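Local coordinates for TIR-NB-LRR type resistance protein RPV1 (PDB 5KU7) that belongs to the TIR-NB-LRR family of plant disease-resistance proteins and is represented here by its TIR domain, a signalling module built on a parallel beta sheet, at residues A[71-74]-A[78-81]; A[80-85]-A[134-139]. One frame throughout, in Å; residues are numbered along the deposited sequence.

Contact 1 (A[71-74]-A[78-81])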
loop_
_atom_site.group_PDB
_atom_site.type_symbol
_atom_site.label_atom_id
_atom_site.label_comp_id
_atom_site.label_asym_id
_atom_site.label_seq_id
_atom_site.Cartn_x
_atom_site.Cartn_y
_atom_site.Cartn_z
ATOM N N ASN A 71 -6.540 -12.979 -7.670
ATOM C CA ASN A 71 -6.807 -13.293 -9.064
ATOM C C ASN A 71 -5.570 -13.629 -9.871
ATOM O O ASN A 71 -5.586 -13.527 -11.099
ATOM C CB ASN A 71 -7.547 -12.141 -9.724
ATOM C CG ASN A 71 -8.861 -11.852 -9.050
ATOM O OD1 ASN A 71 -9.790 -12.654 -9.120
ATOM N ND2 ASN A 71 -8.952 -10.703 -8.387
ATOM N N TYR A 72 -4.503 -14.021 -9.178
ATOM C CA TYR A 72 -3.248 -14.403 -9.824
ATOM C C TYR A 72 -3.437 -15.521 -10.862
ATOM O O TYR A 72 -2.942 -15.431 -11.981
ATOM C CB TYR A 72 -2.245 -14.831 -8.760
ATOM C CG TYR A 72 -0.852 -15.130 -9.246
ATOM C CD1 TYR A 72 -0.530 -16.382 -9.779
ATOM C CD2 TYR A 72 0.159 -14.193 -9.118
ATOM C CE1 TYR A 72 0.750 -16.673 -10.190
ATOM C CE2 TYR A 72 1.445 -14.476 -9.537
ATOM C CZ TYR A 72 1.736 -15.720 -10.071
ATOM O OH TYR A 72 3.019 -16.011 -10.486
ATOM N N ALA A 73 -4.163 -16.570 -10.490
ATOM C CA ALA A 73 -4.353 -17.698 -11.394
ATOM C C ALA A 73 -5.306 -17.344 -12.531
ATOM O O ALA A 73 -5.448 -18.118 -13.477
ATOM C CB ALA A 73 -4.863 -18.922 -10.633
ATOM N N HIS A 74 -5.960 -16.186 -12.444
ATOM C CA HIS A 74 -6.856 -15.766 -13.521
ATOM C C HIS A 74 -6.072 -15.172 -14.682
ATOM O O HIS A 74 -6.651 -14.676 -15.653
ATOM C CB HIS A 74 -7.884 -14.751 -13.035
ATOM C CG HIS A 74 -9.013 -15.357 -12.271
ATOM N ND1 HIS A 74 -8.906 -15.722 -10.945
ATOM C CD2 HIS A 74 -10.271 -15.683 -12.650
ATOM C CE1 HIS A 74 -10.055 -16.228 -10.538
ATOM N NE2 HIS A 74 -10.899 -16.221 -11.555
ATOM N N CYS A 78 0.505 -14.844 -15.777
ATOM C CA CYS A 78 1.025 -15.116 -14.436
ATOM C C CYS A 78 1.394 -16.614 -14.290
ATOM O O CYS A 78 2.476 -16.969 -13.783
ATOM C CB CYS A 78 0.005 -14.696 -13.361
ATOM S SG CYS A 78 -0.108 -12.868 -13.104
ATOM N N LEU A 79 0.504 -17.492 -14.753
ATOM C CA LEU A 79 0.736 -18.931 -14.609
ATOM C C LEU A 79 1.938 -19.387 -15.439
ATOM O O LEU A 79 2.763 -20.178 -14.969
ATOM C CB LEU A 79 -0.521 -19.732 -14.984
ATOM C CG LEU A 79 -1.653 -19.601 -13.971
ATOM C CD1 LEU A 79 -2.840 -20.458 -14.332
ATOM C CD2 LEU A 79 -1.163 -19.955 -12.569
ATOM N N ASP A 80 2.037 -18.904 -16.672
ATOM C CA ASP A 80 3.164 -19.284 -17.530
ATOM C C ASP A 80 4.446 -18.744 -16.914
ATOM O O ASP A 80 5.492 -19.385 -16.962
ATOM C CB ASP A 80 2.973 -18.768 -18.955
ATOM C CG ASP A 80 1.978 -19.592 -19.739
ATOM O OD1 ASP A 80 1.782 -20.781 -19.391
ATOM O OD2 ASP A 80 1.388 -19.060 -20.706
ATOM N N GLU A 81 4.341 -17.554 -16.327
ATOM C CA GLU A 81 5.422 -16.944 -15.562
ATOM C C GLU A 81 5.923 -17.853 -14.455
ATOM O O GLU A 81 7.127 -18.084 -14.293
ATOM C CB GLU A 81 4.943 -15.637 -14.941
ATOM C CG GLU A 81 5.996 -14.590 -14.840
ATOM C CD GLU A 81 5.401 -13.226 -14.638
ATOM O OE1 GLU A 81 4.954 -12.940 -13.500
ATOM O OE2 GLU A 81 5.345 -12.455 -15.630
#
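Tyr72 lays one face of its ring on the side chain of Cys78, and this pair carries most of the contact between the loop 71-74 and the first turns of helix 76-91. The CB of Cys78 sits almost over the ring centre, 3.8 Å from the centroid of the Tyr72 ring and 11° off its normal, a CH-pi contact. The SG of Cys78 lies over the ring too, 4.3 Å from the centroid, which adds a sulfur-aromatic contact. CG of Tyr72 lies anti to the backbone N (chi1 -174°), and the end of the ring comes nearer the helix than its CB direction suggests, over Cys78. The carbonyl O of Tyr72 comes within 3.3 Å of Cys78 CB. A short cysteine suits the place: its CB can approach the ring face and the carbonyl O of Tyr72 together, while the polarisable sulfur stays over the ring.

Next, Leu79 covers Ala73: its CD1 packs 3.6 Å from Ala73 O, and its CD2 lies 4.3 Å from Ala73 CB. The CB of Ala73 points away from helix 76-91, so Leu79 meets mainly its backbone, and the small methyl fits against Phe115 and Ala118 of helix 113-122, whose Tyr122 hydrogen-bonds Ala73 O.

The phenol OH of Tyr72 is hydrogen-bonded to Ser13. The tyrosine thus joins an apolar face, given to the cysteine, to a satisfied polar end.

Contact 2 (A[80-85]-A[134-139])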
loop_
_atom_site.group_PDB
_atom_site.type_symbol
_atom_site.label_atom_id
_atom_site.label_comp_id
_atom_site.label_asym_id
_atom_site.label_seq_id
_atom_site.Cartn_x
_atom_site.Cartn_y
_atom_site.Cartn_z
ATOM N N ASP A 80 2.037 -18.904 -16.672
ATOM C CA ASP A 80 3.164 -19.284 -17.530
ATOM C C ASP A 80 4.446 -18.744 -16.914
ATOM O O ASP A 80 5.492 -19.385 -16.962
ATOM C CB ASP A 80 2.973 -18.768 -18.955
ATOM C CG ASP A 80 1.978 -19.592 -19.739
ATOM O OD1 ASP A 80 1.782 -20.781 -19.391
ATOM O OD2 ASP A 80 1.388 -19.060 -20.706
ATOM N N GLU A 81 4.341 -17.554 -16.327
ATOM C CA GLU A 81 5.422 -16.944 -15.562
ATOM C C GLU A 81 5.923 -17.853 -14.455
ATOM O O GLU A 81 7.127 -18.084 -14.293
ATOM C CB GLU A 81 4.943 -15.637 -14.941
ATOM C CG GLU A 81 5.996 -14.590 -14.840
ATOM C CD GLU A 81 5.401 -13.226 -14.638
ATOM O OE1 GLU A 81 4.954 -12.940 -13.500
ATOM O OE2 GLU A 81 5.345 -12.455 -15.630
ATOM N N LEU A 82 4.965 -18.347 -13.685
ATOM C CA LEU A 82 5.238 -19.179 -12.532
ATOM C C LEU A 82 5.887 -20.491 -12.914
ATOM O O LEU A 82 6.751 -20.985 -12.190
ATOM C CB LEU A 82 3.945 -19.456 -11.760
ATOM C CG LEU A 82 4.138 -20.212 -10.446
ATOM C CD1 LEU A 82 5.090 -19.463 -9.518
ATOM C CD2 LEU A 82 2.798 -20.467 -9.784
ATOM N N VAL A 83 5.460 -21.067 -14.034
ATOM C CA VAL A 83 6.057 -22.323 -14.519
ATOM C C VAL A 83 7.529 -22.117 -14.835
ATOM O O VAL A 83 8.371 -22.918 -14.445
ATOM C CB VAL A 83 5.341 -22.863 -15.764
ATOM C CG1 VAL A 83 6.107 -24.053 -16.340
ATOM C CG2 VAL A 83 3.911 -23.262 -15.425
ATOM N N LYS A 84 7.836 -21.033 -15.541
ATOM C CA LYS A 84 9.219 -20.683 -15.849
ATOM C C LYS A 84 10.042 -20.524 -14.576
ATOM O O LYS A 84 11.164 -21.008 -14.488
ATOM C CB LYS A 84 9.289 -19.381 -16.655
ATOM C CG LYS A 84 10.714 -18.986 -17.007
ATOM C CD LYS A 84 11.348 -20.061 -17.961
ATOM C CE LYS A 84 12.786 -19.708 -18.326
ATOM N NZ LYS A 84 13.373 -20.637 -19.361
ATOM N N ILE A 85 9.469 -19.833 -13.598
ATOM C CA ILE A 85 10.124 -19.583 -12.321
ATOM C C ILE A 85 10.478 -20.881 -11.619
ATOM O O ILE A 85 11.579 -21.047 -11.102
ATOM C CB ILE A 85 9.217 -18.732 -11.404
ATOM C CG1 ILE A 85 9.194 -17.287 -11.906
ATOM C CG2 ILE A 85 9.692 -18.784 -9.965
ATOM C CD1 ILE A 85 8.031 -16.450 -11.376
ATOM N N ARG A 134 -1.071 -26.383 -12.443
ATOM C CA ARG A 134 -1.452 -26.896 -11.130
ATOM C C ARG A 134 -0.211 -27.312 -10.354
ATOM O O ARG A 134 -0.116 -27.123 -9.141
ATOM C CB ARG A 134 -2.401 -28.095 -11.255
ATOM C CG ARG A 134 -3.736 -27.781 -11.912
ATOM C CD ARG A 134 -4.800 -28.813 -11.542
ATOM N NE ARG A 134 -5.739 -28.217 -10.596
ATOM C CZ ARG A 134 -6.969 -27.812 -10.897
ATOM N NH1 ARG A 134 -7.441 -27.973 -12.131
ATOM N NH2 ARG A 134 -7.733 -27.260 -9.955
ATOM N N THR A 135 0.738 -27.901 -11.066
ATOM C CA THR A 135 1.972 -28.346 -10.448
ATOM C C THR A 135 2.796 -27.156 -9.949
ATOM O O THR A 135 3.317 -27.168 -8.830
ATOM C CB THR A 135 2.795 -29.187 -11.430
ATOM O OG1 THR A 135 2.166 -30.460 -11.586
ATOM C CG2 THR A 135 4.203 -29.392 -10.919
ATOM N N ALA A 136 2.893 -26.119 -10.771
ATOM C CA ALA A 136 3.698 -24.950 -10.421
ATOM C C ALA A 136 3.117 -24.182 -9.215
ATOM O O ALA A 136 3.865 -23.687 -8.363
ATOM C CB ALA A 136 3.839 -24.045 -11.613
ATOM N N LEU A 137 1.790 -24.082 -9.154
ATOM C CA LEU A 137 1.121 -23.465 -8.011
ATOM C C LEU A 137 1.389 -24.266 -6.749
ATOM O O LEU A 137 1.824 -23.719 -5.737
ATOM C CB LEU A 137 -0.387 -23.359 -8.246
ATOM C CG LEU A 137 -0.838 -22.295 -9.240
ATOM C CD1 LEU A 137 -2.325 -22.452 -9.536
ATOM C CD2 LEU A 137 -0.523 -20.888 -8.723
ATOM N N THR A 138 1.151 -25.572 -6.837
ATOM C CA THR A 138 1.282 -26.470 -5.696
ATOM C C THR A 138 2.702 -26.496 -5.136
ATOM O O THR A 138 2.898 -26.442 -3.920
ATOM C CB THR A 138 0.867 -27.904 -6.087
ATOM O OG1 THR A 138 -0.469 -27.885 -6.599
ATOM C CG2 THR A 138 0.929 -28.847 -4.881
ATOM N N GLU A 139 3.690 -26.579 -6.022
ATOM C CA GLU A 139 5.092 -26.539 -5.607
ATOM C C GLU A 139 5.458 -25.187 -4.974
ATOM O O GLU A 139 6.044 -25.126 -3.891
ATOM C CB GLU A 139 6.010 -26.837 -6.797
ATOM C CG GLU A 139 5.947 -28.290 -7.265
ATOM C CD GLU A 139 6.922 -28.594 -8.381
ATOM O OE1 GLU A 139 7.668 -27.685 -8.789
ATOM O OE2 GLU A 139 6.960 -29.755 -8.841
#
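Two helices of the TIR domain, 76-91 and 130-141, pack against each other here through Leu82, Val83, Ala136 and Leu137. Over these short segments their axes approach to 8.9 Å and cross at 64°. Ala136 lies at the near point, its CB directed at the other helix; having only a methyl, it lets the backbones come close, with 5.4 Å between the CA atoms of Val83 and Ala136.

Two branched side chains touch that methyl, from directions roughly at right angles. Val83 CG2 stands 3.9 Å from Ala136 CB, and Leu82 CG touches the same carbon at 4.0 Å. In this parallel alpha/beta fold, both leucines also reach the central sheet, where Leu82 rests on Ile66 and Phe68 of strand 61-68 and Leu137 on Phe68.

Leucine's forked end suits both places, meeting helix and strand at once. The CD2 methyls of Leu82 and Leu137 meet at 3.5 Å, the two side chains crossing at about a right angle. Although the CB of Leu137 points away from helix 76-91, its CG lies anti to the carbonyl carbon (chi1 -73°), which brings CD2 back to Leu82. Leu82 CD2 also lies 3.7 Å from Ala136 O.

Overall arrangement
Contacts 1 and 2 follow one another on helix 76-91, their centres about 9 Å apart and each about 9 Å from the centre of the chain. The loop 71-74, leaving strand 61-68, comes first; contact 1 folds it onto the helix start, contact 2 takes up the next turn, and Asp80 and Glu81 belong to both. The partner 134-139 arrives much later, after strand 95-101 and two further helices. The contacts also touch each other: Tyr72 OH lies 3.8 Å from Leu82 CB, and Leu79 CD2 lies 4.0 Å from Leu137 CD2. Local and distant parts of the TIR domain therefore meet in one largely buried patch along helix 76-91.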